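DnaJ homolog subfamily C member 10 (Mus musculus, PDB 3APQ) is an endoplasmic reticulum disulfide reductase that works in both the correct folding of proteins and the degradation of misfolded ones. Local coordinates at residues Tyr5-Val10 with Asn49-Val54; Leu102-Phe107 with Arg158-Met163; His130-Thr135 with Pro170-Phe175; Glu138-Val143 with Leu147-Val152. All blocks are in the same frame, centred on the assembly; numbering follows the deposited sequence. Where two conformers were deposited one is given.

Interaction 1 belongs to the J domain, the other three to the first thioredoxin domain of this J-Trx1 fragment. Interactions 1 and 2 have centres 23 Å apart and nearest atoms about 8 Å apart, without touching. Within the thioredoxin domain the three contacts meet. Interactions 3 and 4, centres 10 Å apart, share helix 127-142, which starts at the redox-active disulfide Cys126-Cys129; Pro170 of interaction 3 packs on Cys129. Interaction 2 reaches interaction 4 through Leu102 N and Ala151 O, 2.9 Å apart and probably hydrogen-bonded, and interaction 3 through Phe107 CZ and Phe175 CZ at 3.8 Å. Interaction 2 also holds Cys161 of the second disulfide, with Cys154.

Interaction 1: Tyr5-Val10 with Asn49-Val54; sequences YSLLGV and NRAYEV
Leu7 and Ala51 make the one side-chain contact close enough for apolar packing: CD2 of Leu7 lies 4.0 Å from CB of Ala51. The isobutyl group of Leu7 leans that way because CG stands opposite the backbone N (chi1 -167°), beside the carbonyl carbon, which carries CD2 toward helix 41-55. A looser apolar approach follows one residue on, where CD1 of Leu8 comes to 4.3 Å from CA of Tyr52, a methyl against backbone rather than against the ring. The phenol of Tyr52 leads away from this contact and stacks on Phe23, while Leu7 also rests on Ile48 and Leu8 on Leu55. The small methyl of Ala51 is consistent with the close approach of the two helices, whose nearest CA atoms, those of Leu7 and Ala51, are 7.6 Å apart.

The hydrogen bonds here are within 5-10, where they end the helix that carries Leu7 and Leu8. Helix 4-8 closes in a Schellman motif: Val10 N bonds to Tyr5 O at 3.0 Å, Gly9 N bonds weakly to Ser6 O, and Gly9 supplies the positive phi (79°) of the C-prime residue. Such packing of a short first helix against a long later one is part of the helical J-domain fold.

Interaction 2: Leu102-Phe107 with Arg158-Met163; sequences LERREF and RMLCRM
Arg104 and Leu160 mark the closest backbone approach, with their CA atoms 6.7 Å apart, where the first turn of helix 104-113 faces the short helix 158-163. Glu103 takes the N-cap position of the former, and Phe107 N bonds back to Glu103 O at 2.8 Å.

Leu160 is the apolar wedge. Its CD1 touches Arg104 CD at 3.8 Å and meets the Phe107 ring obliquely, 4.1 Å from CD2, while its CD2 lies 4.0 Å from Arg104 CA. Shortened to an alanine, Leu160 would be likely to leave a gap between the two helices, with the Phe107 ring and CD of Arg104 deprived of the methyl that now packs on them. Both helices lie over the central sheet of the thioredoxin fold: Phe107 and Leu160 each rest on Val152 of strand 148-153, and Cys161, next to Leu160, is disulfide-bonded to Cys154.

Farther toward solvent, Arg104 bends at chi2 (72°), and its guanidinium crosses Met163 at about a right angle. In one of the two modelled positions of Met163, so only tentatively, CE sits 3.8 Å above the guanidinium plane, over its centre, and Met163 SD comes to 3.7 Å from NH1 of Arg104. This is packing over a flat cation, whereas the charge is met by Asp108, whose OD2 forms a salt bridge with Arg104 NE.

Interaction 3: His130-Thr135 with Pro170-Phe175; sequences HDLAPT and PSLFIF
Leu132 alone carries the helix side of this contact, reaching Pro170 and Leu172 with one methyl. From CB, which points toward strand 171-175, the chain runs to CG; a chi1 of 169° swings CG away from the backbone N and extends it from the helix toward the strand. Neither CB nor CG has a partner in 170-175 within 4.2 Å, and the same is true of CD1. The branch CD2 does the touching. It lies 3.8 Å from Pro170 CG, and equally far from Pro170 CB, so it sits off the CB-CG bond of the pyrrolidine ring. The same methyl meets Leu172 tip to tip: Leu132 CD2 is 3.6 Å from Leu172 CD2 and 4.0 Å from Leu172 CD1. Four carbons of the 170-175 segment thus lie within 4.0 Å of a single methyl group.

Asn120 of strand 117-122 touches all three residues, and Leu172 continues the packing to Trp136 and Leu193. Pro170 follows a cis peptide bond, and its ring also lies on His128 and Cys129. Because Cys129 forms the redox-active disulfide with Cys126, the contact places this proline beside the active site, the position of the cis-proline loop that faces the CXXC helix in the thioredoxin fold.

Interaction 4: Glu138-Val143 with Leu147-Val152; sequences EFAKEV and LRIGAV
Ile149 packs against three residues, Phe139 and Ala140 of helix 127-142 and Val143 just after it. CD1 of Ile149 lies 3.6 Å from Phe139 CE2 and 3.8 Å from Phe139 CZ, meeting the ring obliquely. The other branch, CG2, touches Ala140 CB at 3.9 Å, and Val143 CG2 approaches Ile149 CD1 at 3.8 Å. The two branches part at CB: with CG1 anti to the carbonyl carbon (chi1 -55°), one arm heads for Phe139 and Val143 while CG2 turns to Ala140. With a glycine in place of Ile149, Phe139 and Ala140 would probably be left without their partner in 147-152, Val143 would keep Leu147 alone, and a gap would open between helix and strand.

A second pair closes the end of the contact. Leu147 CD2 is 3.7 Å from Val143 CG2 and packs equally closely on Val143 CB. On the same side of the contact, just past the helix end, Val143 CG2 also sits 3.7 Å above one face of the Phe139 ring, offset toward its rim, and so probably helps to hold the rotation of that ring.

Outside this shell, Phe139 meets Trp136 and leans on Leu193, Val194 and Ala197 of helix 190-202. Ala140 rests on Ile99, and the Ile149 backbone bonds to Ile100. Strand 117-122, helix 127-142 and strand 148-153 form a beta-alpha-beta unit, and this contact fastens its helix to its second strand. Every side-chain pair across it is carbon on carbon between buried residues, which implies cohesion by shape and exclusion of water rather than by directed polar bonds.

Interaction 1: Tyr5-Val10 with Asn49-Val54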
loop_
_atom_site.group_PDB
_atom_site.type_symbol
_atom_site.label_atom_id
_atom_site.label_comp_id
_atom_site.label_asym_id
_atom_site.label_seq_id
_atom_site.Cartn_x
_atom_site.Cartn_y
_atom_site.Cartn_z
ATOM N N TYR A 5 -19.115 -0.875 4.507
ATOM C CA TYR A 5 -18.783 0.542 4.461
ATOM C C TYR A 5 -19.173 1.262 5.749
ATOM O O TYR A 5 -18.349 1.914 6.377
ATOM C CB TYR A 5 -19.505 1.150 3.253
ATOM C CG TYR A 5 -18.949 0.616 1.958
ATOM C CD1 TYR A 5 -17.672 0.952 1.566
ATOM C CD2 TYR A 5 -19.698 -0.218 1.147
ATOM C CE1 TYR A 5 -17.133 0.459 0.364
ATOM C CE2 TYR A 5 -19.198 -0.732 -0.048
ATOM C CZ TYR A 5 -17.918 -0.373 -0.433
ATOM O OH TYR A 5 -17.401 -0.859 -1.599
ATOM N N SER A 6 -20.444 1.137 6.140
ATOM C CA SER A 6 -20.895 1.804 7.354
ATOM C C SER A 6 -20.228 1.209 8.593
ATOM O O SER A 6 -19.970 1.939 9.554
ATOM C CB SER A 6 -22.422 1.825 7.422
ATOM O OG SER A 6 -22.950 0.512 7.505
ATOM N N LEU A 7 -19.857 -0.080 8.553
ATOM C CA LEU A 7 -19.109 -0.650 9.673
ATOM C C LEU A 7 -17.774 0.074 9.862
ATOM O O LEU A 7 -17.330 0.363 11.002
ATOM C CB LEU A 7 -18.908 -2.151 9.469
ATOM C CG LEU A 7 -18.425 -2.941 10.698
ATOM C CD1 LEU A 7 -19.421 -2.931 11.900
ATOM C CD2 LEU A 7 -18.083 -4.402 10.264
ATOM N N LEU A 8 -17.107 0.371 8.754
ATOM C CA LEU A 8 -15.844 1.119 8.842
ATOM C C LEU A 8 -16.038 2.632 8.943
ATOM O O LEU A 8 -15.064 3.348 9.199
ATOM C CB LEU A 8 -14.960 0.822 7.634
ATOM C CG LEU A 8 -14.510 -0.651 7.546
ATOM C CD1 LEU A 8 -13.638 -0.949 6.306
ATOM C CD2 LEU A 8 -13.817 -1.128 8.824
ATOM N N GLY A 9 -17.262 3.110 8.703
ATOM C CA GLY A 9 -17.589 4.556 8.786
ATOM C C GLY A 9 -17.143 5.318 7.548
ATOM O O GLY A 9 -16.806 6.519 7.639
ATOM N N VAL A 10 -17.111 4.655 6.390
ATOM C CA VAL A 10 -16.639 5.304 5.147
ATOM C C VAL A 10 -17.721 5.205 4.103
ATOM O O VAL A 10 -18.688 4.394 4.259
ATOM C CB VAL A 10 -15.309 4.668 4.523
ATOM C CG1 VAL A 10 -14.084 4.780 5.483
ATOM C CG2 VAL A 10 -15.495 3.193 4.099
ATOM N N ASN A 49 -12.331 -6.620 10.953
ATOM C CA ASN A 49 -11.278 -7.220 10.114
ATOM C C ASN A 49 -11.824 -7.916 8.857
ATOM O O ASN A 49 -11.249 -7.789 7.785
ATOM C CB ASN A 49 -10.381 -8.201 10.904
ATOM C CG ASN A 49 -9.069 -8.483 10.170
ATOM O OD1 ASN A 49 -8.342 -7.552 9.766
ATOM N ND2 ASN A 49 -8.802 -9.747 9.925
ATOM N N ARG A 50 -12.950 -8.635 8.994
ATOM C CA ARG A 50 -13.564 -9.360 7.879
ATOM C C ARG A 50 -14.022 -8.372 6.808
ATOM O O ARG A 50 -13.778 -8.602 5.596
ATOM C CB ARG A 50 -14.742 -10.205 8.416
ATOM C CG ARG A 50 -15.581 -10.882 7.442
ATOM C CD ARG A 50 -16.612 -11.738 8.281
ATOM N NE ARG A 50 -17.524 -12.471 7.418
ATOM C CZ ARG A 50 -18.636 -11.969 6.903
ATOM N NH1 ARG A 50 -18.987 -10.726 7.184
ATOM N NH2 ARG A 50 -19.403 -12.715 6.096
ATOM N N ALA A 51 -14.656 -7.290 7.261
ATOM C CA ALA A 51 -15.008 -6.129 6.382
ATOM C C ALA A 51 -13.800 -5.584 5.620
ATOM O O ALA A 51 -13.811 -5.491 4.380
ATOM C CB ALA A 51 -15.670 -5.025 7.186
ATOM N N TYR A 52 -12.773 -5.193 6.367
ATOM C CA TYR A 52 -11.537 -4.697 5.769
ATOM C C TYR A 52 -10.952 -5.694 4.760
ATOM O O TYR A 52 -10.515 -5.307 3.669
ATOM C CB TYR A 52 -10.469 -4.269 6.827
ATOM C CG TYR A 52 -9.185 -3.932 6.144
ATOM C CD1 TYR A 52 -9.099 -2.796 5.298
ATOM C CD2 TYR A 52 -8.046 -4.765 6.279
ATOM C CE1 TYR A 52 -7.892 -2.501 4.579
ATOM C CE2 TYR A 52 -6.847 -4.465 5.599
ATOM C CZ TYR A 52 -6.787 -3.344 4.753
ATOM O OH TYR A 52 -5.634 -3.092 4.057
ATOM N N GLU A 53 -10.908 -6.981 5.091
ATOM C CA GLU A 53 -10.283 -7.915 4.138
ATOM C C GLU A 53 -11.055 -8.072 2.824
ATOM O O GLU A 53 -10.494 -8.437 1.776
ATOM C CB GLU A 53 -9.951 -9.261 4.784
ATOM C CG GLU A 53 -9.001 -9.060 5.980
ATOM C CD GLU A 53 -8.169 -10.254 6.336
ATOM O OE1 GLU A 53 -8.690 -11.401 6.307
ATOM O OE2 GLU A 53 -6.973 -10.026 6.659
ATOM N N VAL A 54 -12.348 -7.800 2.862
ATOM C CA VAL A 54 -13.100 -7.875 1.615
ATOM C C VAL A 54 -12.897 -6.554 0.813
ATOM O O VAL A 54 -12.556 -6.569 -0.384
ATOM C CB VAL A 54 -14.585 -8.206 1.854
ATOM C CG1 VAL A 54 -15.428 -7.842 0.571
ATOM C CG2 VAL A 54 -14.726 -9.699 2.259
#

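Interaction 2: Leu102-Phe107 with Arg158-Met163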
loop_
_atom_site.group_PDB
_atom_site.type_symbol
_atom_site.label_atom_id
_atom_site.label_comp_id
_atom_site.label_asym_id
_atom_site.label_seq_id
_atom_site.Cartn_x
_atom_site.Cartn_y
_atom_site.Cartn_z
ATOM N N LEU A 102 0.320 2.072 -4.834
ATOM C CA LEU A 102 -0.331 1.560 -6.052
ATOM C C LEU A 102 -0.744 0.129 -5.783
ATOM O O LEU A 102 0.081 -0.680 -5.341
ATOM C CB LEU A 102 0.664 1.545 -7.222
ATOM C CG LEU A 102 1.148 2.945 -7.639
ATOM C CD1 LEU A 102 2.513 2.796 -8.408
ATOM C CD2 LEU A 102 0.038 3.603 -8.511
ATOM N N GLU A 103 -2.004 -0.171 -6.075
ATOM C CA GLU A 103 -2.457 -1.551 -6.192
ATOM C C GLU A 103 -2.337 -2.024 -7.644
ATOM O O GLU A 103 -2.037 -1.231 -8.489
ATOM C CB GLU A 103 -3.879 -1.669 -5.635
ATOM C CG GLU A 103 -3.852 -1.598 -4.042
ATOM C CD GLU A 103 -4.049 -0.145 -3.486
ATOM O OE1 GLU A 103 -4.751 0.640 -4.169
ATOM O OE2 GLU A 103 -3.580 0.215 -2.362
ATOM N N ARG A 104 -2.603 -3.303 -7.950
ATOM C CA ARG A 104 -2.339 -3.836 -9.317
ATOM C C ARG A 104 -2.895 -2.985 -10.491
ATOM O O ARG A 104 -2.147 -2.651 -11.425
ATOM C CB ARG A 104 -2.815 -5.284 -9.420
ATOM C CG ARG A 104 -2.890 -5.875 -10.834
ATOM C CD ARG A 104 -1.503 -6.166 -11.480
ATOM N NE ARG A 104 -1.675 -6.877 -12.770
ATOM C CZ ARG A 104 -1.827 -8.207 -12.930
ATOM N NH1 ARG A 104 -1.815 -9.029 -11.881
ATOM N NH2 ARG A 104 -1.998 -8.726 -14.152
ATOM N N ARG A 105 -4.179 -2.599 -10.451
ATOM C CA ARG A 105 -4.768 -1.871 -11.624
ATOM C C ARG A 105 -4.023 -0.555 -11.860
ATOM O O ARG A 105 -3.629 -0.205 -12.984
ATOM C CB ARG A 105 -6.245 -1.594 -11.364
ATOM C CG ARG A 105 -6.982 -0.915 -12.506
ATOM C CD ARG A 105 -8.519 -1.040 -12.306
ATOM N NE ARG A 105 -8.945 -2.444 -12.464
ATOM C CZ ARG A 105 -9.097 -3.089 -13.636
ATOM N NH1 ARG A 105 -8.889 -2.470 -14.805
ATOM N NH2 ARG A 105 -9.473 -4.368 -13.646
ATOM N N GLU A 106 -3.811 0.164 -10.761
ATOM C CA GLU A 106 -3.162 1.457 -10.827
ATOM C C GLU A 106 -1.683 1.305 -11.174
ATOM O O GLU A 106 -1.151 2.134 -11.900
ATOM C CB GLU A 106 -3.387 2.163 -9.485
ATOM C CG GLU A 106 -4.821 2.666 -9.323
ATOM C CD GLU A 106 -5.847 1.583 -8.972
ATOM O OE1 GLU A 106 -5.460 0.505 -8.410
ATOM O OE2 GLU A 106 -7.048 1.824 -9.310
ATOM N N PHE A 107 -1.031 0.243 -10.693
ATOM C CA PHE A 107 0.367 0.002 -11.061
ATOM C C PHE A 107 0.495 -0.214 -12.576
ATOM O O PHE A 107 1.319 0.415 -13.222
ATOM C CB PHE A 107 0.960 -1.210 -10.351
ATOM C CG PHE A 107 2.394 -1.473 -10.755
ATOM C CD1 PHE A 107 3.433 -0.892 -10.049
ATOM C CD2 PHE A 107 2.690 -2.257 -11.868
ATOM C CE1 PHE A 107 4.770 -1.090 -10.477
ATOM C CE2 PHE A 107 3.993 -2.463 -12.284
ATOM C CZ PHE A 107 5.020 -1.886 -11.581
ATOM N N ARG A 158 1.382 -10.542 -3.678
ATOM C CA ARG A 158 2.673 -11.207 -3.826
ATOM C C ARG A 158 2.964 -11.465 -5.272
ATOM O O ARG A 158 4.114 -11.382 -5.701
ATOM C CB ARG A 158 2.695 -12.531 -3.054
ATOM C CG ARG A 158 2.576 -12.299 -1.556
ATOM C CD ARG A 158 3.837 -11.767 -0.963
ATOM N NE ARG A 158 3.700 -11.519 0.485
ATOM C CZ ARG A 158 4.606 -10.888 1.220
ATOM N NH1 ARG A 158 5.713 -10.424 0.665
ATOM N NH2 ARG A 158 4.394 -10.695 2.519
ATOM N N MET A 159 1.906 -11.770 -6.010
ATOM C CA MET A 159 2.105 -12.176 -7.382
ATOM C C MET A 159 2.514 -10.977 -8.260
ATOM O O MET A 159 3.407 -11.136 -9.121
ATOM C CB MET A 159 0.926 -13.022 -7.847
ATOM C CG MET A 159 0.872 -14.358 -7.051
ATOM S SD MET A 159 2.198 -15.533 -7.471
ATOM C CE MET A 159 3.377 -15.315 -6.125
ATOM N N LEU A 160 1.969 -9.796 -7.967
ATOM C CA LEU A 160 2.412 -8.573 -8.626
ATOM C C LEU A 160 3.922 -8.435 -8.437
ATOM O O LEU A 160 4.662 -8.328 -9.413
ATOM C CB LEU A 160 1.654 -7.350 -8.069
ATOM C CG LEU A 160 2.092 -5.965 -8.615
ATOM C CD1 LEU A 160 2.057 -5.877 -10.164
ATOM C CD2 LEU A 160 1.232 -4.890 -7.948
ATOM N N CYS A 161 4.402 -8.501 -7.189
ATOM C CA CYS A 161 5.843 -8.408 -6.938
ATOM C C CYS A 161 6.610 -9.494 -7.673
ATOM O O CYS A 161 7.653 -9.213 -8.296
ATOM C CB CYS A 161 6.130 -8.362 -5.429
ATOM S SG CYS A 161 5.268 -6.851 -4.898
ATOM N N ARG A 162 6.084 -10.710 -7.655
ATOM C CA ARG A 162 6.794 -11.804 -8.324
ATOM C C ARG A 162 6.885 -11.520 -9.812
ATOM O O ARG A 162 7.935 -11.736 -10.443
ATOM C CB ARG A 162 6.139 -13.169 -8.073
ATOM C CG ARG A 162 6.825 -14.282 -8.860
ATOM C CD ARG A 162 6.239 -15.632 -8.449
ATOM N NE ARG A 162 6.568 -15.893 -7.058
ATOM C CZ ARG A 162 7.706 -16.488 -6.687
ATOM N NH1 ARG A 162 8.569 -16.884 -7.623
ATOM N NH2 ARG A 162 7.971 -16.706 -5.399
ATOM N N MET A 163 5.794 -11.010 -10.356
ATOM C CA MET A 163 5.700 -10.747 -11.791
ATOM C C MET A 163 6.788 -9.754 -12.202
ATOM O O MET A 163 7.384 -9.876 -13.283
ATOM C CB MET A 163 4.325 -10.194 -12.130
ATOM C CG MET A 163 3.223 -11.247 -12.120
ATOM S SD MET A 163 1.588 -10.526 -12.371
ATOM C CE MET A 163 1.982 -8.875 -12.951
#

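Interaction 3: His130-Thr135 with Pro170-Phe175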
loop_
_atom_site.group_PDB
_atom_site.type_symbol
_atom_site.label_atom_id
_atom_site.label_comp_id
_atom_site.label_asym_id
_atom_site.label_seq_id
_atom_site.Cartn_x
_atom_site.Cartn_y
_atom_site.Cartn_z
ATOM N N HIS A 130 11.585 -0.543 6.756
ATOM C CA HIS A 130 11.350 0.504 7.735
ATOM C C HIS A 130 12.497 1.491 7.822
ATOM O O HIS A 130 12.285 2.715 8.076
ATOM C CB HIS A 130 10.976 -0.077 9.103
ATOM C CG HIS A 130 9.520 -0.417 9.195
ATOM N ND1 HIS A 130 8.614 0.366 9.881
ATOM C CD2 HIS A 130 8.802 -1.411 8.625
ATOM C CE1 HIS A 130 7.400 -0.147 9.740
ATOM N NE2 HIS A 130 7.486 -1.215 8.976
ATOM N N ASP A 131 13.699 0.996 7.594
ATOM C CA ASP A 131 14.840 1.847 7.679
ATOM C C ASP A 131 14.796 2.875 6.565
ATOM O O ASP A 131 15.178 4.020 6.776
ATOM C CB ASP A 131 16.136 1.029 7.534
ATOM C CG ASP A 131 16.534 0.294 8.818
ATOM O OD1 ASP A 131 15.865 0.473 9.858
ATOM O OD2 ASP A 131 17.525 -0.480 8.778
ATOM N N LEU A 132 14.381 2.439 5.388
ATOM C CA LEU A 132 14.300 3.267 4.181
ATOM C C LEU A 132 13.090 4.255 4.200
ATOM O O LEU A 132 13.172 5.362 3.683
ATOM C CB LEU A 132 14.247 2.369 2.949
ATOM C CG LEU A 132 13.899 3.086 1.659
ATOM C CD1 LEU A 132 15.026 4.082 1.255
ATOM C CD2 LEU A 132 13.657 2.063 0.506
ATOM N N ALA A 133 11.998 3.859 4.826
ATOM C CA ALA A 133 10.781 4.694 4.844
ATOM C C ALA A 133 10.958 6.209 5.062
ATOM O O ALA A 133 10.459 6.993 4.278
ATOM C CB ALA A 133 9.729 4.114 5.762
ATOM N N PRO A 134 11.668 6.643 6.134
ATOM C CA PRO A 134 11.736 8.087 6.303
ATOM C C PRO A 134 12.465 8.770 5.157
ATOM O O PRO A 134 12.098 9.883 4.808
ATOM C CB PRO A 134 12.526 8.251 7.619
ATOM C CG PRO A 134 12.146 7.045 8.379
ATOM C CD PRO A 134 12.190 5.947 7.334
ATOM N N THR A 135 13.507 8.142 4.625
ATOM C CA THR A 135 14.257 8.691 3.486
ATOM C C THR A 135 13.423 8.696 2.221
ATOM O O THR A 135 13.451 9.689 1.497
ATOM C CB THR A 135 15.501 7.862 3.214
ATOM O OG1 THR A 135 16.278 7.795 4.402
ATOM C CG2 THR A 135 16.380 8.449 2.066
ATOM N N PRO A 170 13.670 -3.898 0.596
ATOM C CA PRO A 170 12.915 -3.166 -0.431
ATOM C C PRO A 170 13.548 -3.358 -1.796
ATOM O O PRO A 170 14.759 -3.626 -1.885
ATOM C CB PRO A 170 13.054 -1.687 0.004
ATOM C CG PRO A 170 14.378 -1.670 0.761
ATOM C CD PRO A 170 14.505 -3.019 1.446
ATOM N N SER A 171 12.747 -3.249 -2.852
ATOM C CA SER A 171 13.283 -3.248 -4.222
ATOM C C SER A 171 12.787 -1.989 -4.906
ATOM O O SER A 171 11.589 -1.703 -4.907
ATOM C CB SER A 171 12.876 -4.520 -4.987
ATOM O OG SER A 171 13.769 -5.535 -4.605
ATOM N N LEU A 172 13.714 -1.187 -5.400
ATOM C CA LEU A 172 13.326 0.102 -5.968
ATOM C C LEU A 172 13.607 0.077 -7.477
ATOM O O LEU A 172 14.735 -0.201 -7.906
ATOM C CB LEU A 172 14.085 1.282 -5.327
ATOM C CG LEU A 172 14.288 1.414 -3.791
ATOM C CD1 LEU A 172 14.797 2.765 -3.309
ATOM C CD2 LEU A 172 13.178 0.965 -2.906
ATOM N N PHE A 173 12.575 0.353 -8.267
ATOM C CA PHE A 173 12.698 0.253 -9.727
ATOM C C PHE A 173 12.128 1.493 -10.341
ATOM O O PHE A 173 11.070 1.999 -9.898
ATOM C CB PHE A 173 11.875 -0.905 -10.253
ATOM C CG PHE A 173 12.519 -2.261 -10.095
ATOM C CD1 PHE A 173 13.418 -2.739 -11.078
ATOM C CD2 PHE A 173 12.214 -3.082 -9.009
ATOM C CE1 PHE A 173 14.012 -4.030 -10.971
ATOM C CE2 PHE A 173 12.794 -4.376 -8.898
ATOM C CZ PHE A 173 13.699 -4.836 -9.872
ATOM N N ILE A 174 12.774 1.963 -11.398
ATOM C CA ILE A 174 12.207 3.080 -12.135
ATOM C C ILE A 174 11.619 2.576 -13.470
ATOM O O ILE A 174 12.193 1.676 -14.131
ATOM C CB ILE A 174 13.219 4.221 -12.192
ATOM C CG1 ILE A 174 12.561 5.523 -12.594
ATOM C CG2 ILE A 174 14.381 3.879 -13.093
ATOM C CD1 ILE A 174 13.332 6.774 -12.091
ATOM N N PHE A 175 10.435 3.088 -13.823
ATOM C CA PHE A 175 9.670 2.553 -14.979
ATOM C C PHE A 175 9.257 3.709 -15.890
ATOM O O PHE A 175 8.898 4.809 -15.429
ATOM C CB PHE A 175 8.338 1.901 -14.519
ATOM C CG PHE A 175 8.483 0.706 -13.630
ATOM C CD1 PHE A 175 8.557 -0.581 -14.183
ATOM C CD2 PHE A 175 8.516 0.858 -12.231
ATOM C CE1 PHE A 175 8.670 -1.745 -13.364
ATOM C CE2 PHE A 175 8.643 -0.281 -11.397
ATOM C CZ PHE A 175 8.745 -1.597 -11.981
#

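Interaction 4: Glu138-Val143 with Leu147-Val152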
loop_
_atom_site.group_PDB
_atom_site.type_symbol
_atom_site.label_atom_id
_atom_site.label_comp_id
_atom_site.label_asym_id
_atom_site.label_seq_id
_atom_site.Cartn_x
_atom_site.Cartn_y
_atom_site.Cartn_z
ATOM N N GLU A 138 11.295 11.722 2.542
ATOM C CA GLU A 138 12.048 12.976 2.379
ATOM C C GLU A 138 12.411 13.176 0.897
ATOM O O GLU A 138 12.305 14.297 0.344
ATOM C CB GLU A 138 13.324 12.979 3.269
ATOM C CG GLU A 138 14.194 14.258 3.065
ATOM C CD GLU A 138 15.538 14.251 3.846
ATOM O OE1 GLU A 138 16.140 13.149 4.036
ATOM O OE2 GLU A 138 15.992 15.363 4.219
ATOM N N PHE A 139 12.810 12.079 0.254
ATOM C CA PHE A 139 13.138 12.111 -1.172
ATOM C C PHE A 139 11.899 12.523 -1.995
ATOM O O PHE A 139 11.983 13.379 -2.908
ATOM C CB PHE A 139 13.653 10.713 -1.566
ATOM C CG PHE A 139 13.526 10.398 -3.017
ATOM C CD1 PHE A 139 14.311 11.049 -3.950
ATOM C CD2 PHE A 139 12.629 9.445 -3.454
ATOM C CE1 PHE A 139 14.193 10.742 -5.306
ATOM C CE2 PHE A 139 12.486 9.165 -4.795
ATOM C CZ PHE A 139 13.289 9.826 -5.728
ATOM N N ALA A 140 10.753 11.895 -1.695
ATOM C CA ALA A 140 9.519 12.186 -2.443
ATOM C C ALA A 140 9.126 13.664 -2.341
ATOM O O ALA A 140 8.659 14.269 -3.320
ATOM C CB ALA A 140 8.317 11.245 -2.000
ATOM N N LYS A 141 9.377 14.286 -1.200
ATOM C CA LYS A 141 9.133 15.727 -1.092
ATOM C C LYS A 141 10.083 16.521 -1.939
ATOM O O LYS A 141 9.696 17.526 -2.542
ATOM C CB LYS A 141 9.308 16.190 0.334
ATOM C CG LYS A 141 8.287 15.559 1.260
ATOM C CD LYS A 141 8.878 15.603 2.591
ATOM C CE LYS A 141 8.085 16.448 3.465
ATOM N NZ LYS A 141 7.309 15.430 4.163
ATOM N N GLU A 142 11.331 16.078 -1.970
ATOM C CA GLU A 142 12.351 16.870 -2.678
ATOM C C GLU A 142 12.123 16.911 -4.182
ATOM O O GLU A 142 12.265 17.966 -4.813
ATOM C CB GLU A 142 13.752 16.335 -2.347
ATOM C CG GLU A 142 14.822 17.015 -3.121
ATOM C CD GLU A 142 16.125 17.146 -2.350
ATOM O OE1 GLU A 142 16.179 16.786 -1.141
ATOM O OE2 GLU A 142 17.104 17.579 -2.982
ATOM N N VAL A 143 11.726 15.775 -4.749
ATOM C CA VAL A 143 11.474 15.656 -6.174
ATOM C C VAL A 143 10.000 15.756 -6.548
ATOM O O VAL A 143 9.611 15.400 -7.670
ATOM C CB VAL A 143 12.055 14.312 -6.758
ATOM C CG1 VAL A 143 13.581 14.249 -6.620
ATOM C CG2 VAL A 143 11.381 13.083 -6.145
ATOM N N LEU A 147 8.910 13.815 -11.137
ATOM C CA LEU A 147 8.538 12.500 -11.614
ATOM C C LEU A 147 7.559 11.923 -10.597
ATOM O O LEU A 147 7.292 12.536 -9.529
ATOM C CB LEU A 147 9.780 11.573 -11.764
ATOM C CG LEU A 147 10.437 11.083 -10.476
ATOM C CD1 LEU A 147 11.315 9.799 -10.789
ATOM C CD2 LEU A 147 11.239 12.200 -9.738
ATOM N N ARG A 148 6.994 10.763 -10.920
ATOM C CA ARG A 148 6.006 10.169 -10.028
ATOM C C ARG A 148 6.674 9.173 -9.102
ATOM O O ARG A 148 7.450 8.290 -9.535
ATOM C CB ARG A 148 4.909 9.432 -10.816
ATOM C CG ARG A 148 4.347 10.218 -11.969
ATOM C CD ARG A 148 3.440 11.340 -11.538
ATOM N NE ARG A 148 2.354 11.073 -10.584
ATOM C CZ ARG A 148 1.103 10.694 -10.848
ATOM N NH1 ARG A 148 0.665 10.467 -12.073
ATOM N NH2 ARG A 148 0.227 10.591 -9.835
ATOM N N ILE A 149 6.316 9.265 -7.822
ATOM C CA ILE A 149 6.920 8.421 -6.826
ATOM C C ILE A 149 5.824 7.500 -6.282
ATOM O O ILE A 149 4.748 7.954 -5.829
ATOM C CB ILE A 149 7.566 9.243 -5.643
ATOM C CG1 ILE A 149 8.593 10.291 -6.141
ATOM C CG2 ILE A 149 8.027 8.288 -4.491
ATOM C CD1 ILE A 149 9.695 9.747 -7.034
ATOM N N GLY A 150 6.131 6.200 -6.331
ATOM C CA GLY A 150 5.167 5.131 -5.945
ATOM C C GLY A 150 5.684 4.195 -4.862
ATOM O O GLY A 150 6.880 4.194 -4.517
ATOM N N ALA A 151 4.767 3.409 -4.325
ATOM C CA ALA A 151 5.096 2.372 -3.367
ATOM C C ALA A 151 4.165 1.230 -3.654
ATOM O O ALA A 151 2.989 1.455 -4.005
ATOM C CB ALA A 151 4.882 2.905 -1.921
ATOM N N VAL A 152 4.673 0.001 -3.557
ATOM C CA VAL A 152 3.834 -1.196 -3.704
ATOM C C VAL A 152 4.016 -2.090 -2.468
ATOM O O VAL A 152 5.135 -2.462 -2.115
ATOM C CB VAL A 152 4.148 -1.993 -4.971
ATOM C CG1 VAL A 152 3.480 -3.374 -4.907
ATOM C CG2 VAL A 152 3.677 -1.279 -6.245
#